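Local coordinates for protein D-lactate dehydrogenase (Fermentative) (Pseudomonas aeruginosa, PDB 6ABJ) that probably catalyses the NADH-dependent reduction of pyruvate to D-lactate, as a tetrameric member of the D-isomer specific 2-hydroxyacid dehydrogenase family, at residues S218-L223 and I246-G251. Residues are numbered along the deposited sequence; the frame is centred on the assembly and turned at random.
Sequences SLHCPL and INTGRG
L219 N donates to I246 O (3.0 Å, N-H...O angle 164°) where two parallel strands of the Rossmann-type NAD-binding domain, joined by a beta-alpha-beta crossover through helix 233-238, run into loops at their C-terminal ends, the edge where such folds bind the dinucleotide. The same carbonyl meets S218 CA in a CA-H...O contact.

Water takes over as the strands part. Water 1 donates to L219 O, accepts from T248 N at 2.8 Å and bonds S218 OG, anti to its backbone N (chi1 -172°); it sits 3.2 Å above the H220 ring plane, toward the rim. Water 2 joins H220 ND1 to T248 OG1, so small hydroxyls and a two-nitrogen ring suit this seam. T248 contacts NADH when it is bound, as does I171, against which H220 lies; this chain holds none.

Leucines pack against flat polar groups. L219 sets CB and CD1 against the amide of N247, whose OD1 accepts from G249 N (2.8 Å) in an Asx turn while ND2 donates to R250 O; an amide suits, offering acceptor and donor at once. R250, bent at chi2 and chi3, brings its guanidinium across L223, whose CD2 sits over one face, 3.5 Å from R250 NH1.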
loop_
_atom_site.group_PDB
_atom_site.type_symbol
_atom_site.label_atom_id
_atom_site.label_comp_id
_atom_site.label_asym_id
_atom_site.label_seq_id
_atom_site.Cartn_x
_atom_site.Cartn_y
_atom_site.Cartn_z
ATOM N N SER B 218 -12.727 25.786 0.119
ATOM C CA SER B 218 -12.459 25.174 -1.135
ATOM C C SER B 218 -12.174 26.305 -2.134
ATOM O O SER B 218 -12.934 27.231 -2.186
ATOM C CB SER B 218 -13.620 24.320 -1.627
ATOM O OG SER B 218 -13.263 23.588 -2.771
ATOM N N LEU B 219 -11.055 26.188 -2.871
ATOM C CA LEU B 219 -10.649 27.215 -3.814
ATOM C C LEU B 219 -11.219 26.947 -5.210
ATOM O O LEU B 219 -11.001 25.877 -5.813
ATOM C CB LEU B 219 -9.140 27.302 -3.888
ATOM C CG LEU B 219 -8.441 27.450 -2.569
ATOM C CD1 LEU B 219 -6.922 27.361 -2.646
ATOM C CD2 LEU B 219 -8.792 28.793 -1.962
ATOM N N HIS B 220 -11.927 27.951 -5.728
ATOM C CA HIS B 220 -12.408 27.909 -7.090
ATOM C C HIS B 220 -12.285 29.248 -7.837
ATOM O O HIS B 220 -13.005 29.465 -8.796
ATOM C CB HIS B 220 -13.855 27.500 -7.084
ATOM C CG HIS B 220 -14.087 26.201 -6.390
ATOM N ND1 HIS B 220 -13.958 24.975 -7.017
ATOM C CD2 HIS B 220 -14.414 25.947 -5.105
ATOM C CE1 HIS B 220 -14.211 24.024 -6.142
ATOM N NE2 HIS B 220 -14.509 24.595 -4.984
ATOM N N CYS B 221 -11.376 30.110 -7.419
ATOM C CA CYS B 221 -11.207 31.379 -8.103
ATOM C C CYS B 221 -10.148 31.237 -9.203
ATOM O O CYS B 221 -9.203 30.423 -9.063
ATOM C CB CYS B 221 -10.810 32.446 -7.109
ATOM S SG CYS B 221 -9.366 31.941 -6.107
ATOM N N PRO B 222 -10.281 32.039 -10.299
ATOM C CA PRO B 222 -9.232 32.133 -11.301
ATOM C C PRO B 222 -7.898 32.551 -10.732
ATOM O O PRO B 222 -7.810 33.303 -9.719
ATOM C CB PRO B 222 -9.773 33.232 -12.276
ATOM C CG PRO B 222 -11.265 33.080 -12.174
ATOM C CD PRO B 222 -11.470 32.836 -10.683
ATOM N N LEU B 223 -6.829 32.064 -11.360
ATOM C CA LEU B 223 -5.491 32.507 -10.986
ATOM C C LEU B 223 -5.145 33.834 -11.711
ATOM O O LEU B 223 -5.207 33.890 -12.926
ATOM C CB LEU B 223 -4.422 31.434 -11.322
ATOM C CG LEU B 223 -2.959 31.892 -11.191
ATOM C CD1 LEU B 223 -2.592 32.193 -9.755
ATOM C CD2 LEU B 223 -1.984 30.869 -11.803
ATOM N N ILE B 246 -9.192 22.467 0.461
ATOM C CA ILE B 246 -9.270 21.760 -0.798
ATOM C C ILE B 246 -8.857 22.773 -1.918
ATOM O O ILE B 246 -9.392 23.882 -2.012
ATOM C CB ILE B 246 -10.717 21.287 -1.082
ATOM C CG1 ILE B 246 -11.242 20.414 0.095
ATOM C CG2 ILE B 246 -10.835 20.510 -2.376
ATOM C CD1 ILE B 246 -10.447 19.140 0.364
ATOM N N ASN B 247 -7.908 22.364 -2.741
ATOM C CA ASN B 247 -7.556 23.131 -3.928
ATOM C C ASN B 247 -7.680 22.267 -5.155
ATOM O O ASN B 247 -6.801 21.433 -5.481
ATOM C CB ASN B 247 -6.153 23.704 -3.852
ATOM C CG ASN B 247 -5.876 24.653 -5.031
ATOM O OD1 ASN B 247 -6.815 25.046 -5.738
ATOM N ND2 ASN B 247 -4.632 24.958 -5.252
ATOM N N THR B 248 -8.818 22.414 -5.824
ATOM C CA THR B 248 -8.961 21.916 -7.212
ATOM C C THR B 248 -8.842 23.040 -8.269
ATOM O O THR B 248 -9.142 22.780 -9.405
ATOM C CB THR B 248 -10.280 21.175 -7.385
ATOM O OG1 THR B 248 -11.379 22.081 -7.115
ATOM C CG2 THR B 248 -10.378 19.968 -6.390
ATOM N N GLY B 249 -8.466 24.249 -7.892
ATOM C CA GLY B 249 -8.474 25.431 -8.814
ATOM C C GLY B 249 -7.208 25.530 -9.683
ATOM O O GLY B 249 -7.174 25.019 -10.749
ATOM N N ARG B 250 -6.151 26.083 -9.173
ATOM C CA ARG B 250 -4.854 26.088 -9.871
ATOM C C ARG B 250 -3.792 26.037 -8.826
ATOM O O ARG B 250 -3.953 26.575 -7.758
ATOM C CB ARG B 250 -4.633 27.418 -10.688
ATOM C CG ARG B 250 -5.540 27.603 -11.903
ATOM C CD ARG B 250 -5.172 26.763 -13.134
ATOM N NE ARG B 250 -3.753 26.914 -13.432
ATOM C CZ ARG B 250 -3.180 28.039 -13.896
ATOM N NH1 ARG B 250 -3.888 29.144 -14.144
ATOM N NH2 ARG B 250 -1.865 28.062 -14.111
ATOM N N GLY B 251 -2.682 25.390 -9.145
ATOM C CA GLY B 251 -1.609 25.165 -8.184
ATOM C C GLY B 251 -1.121 26.395 -7.512
ATOM O O GLY B 251 -0.928 26.434 -6.285
HETATM O O HOH W 1 -11.266 23.392 -4.781
HETATM O O HOH W 2 -12.287 24.228 -9.061
#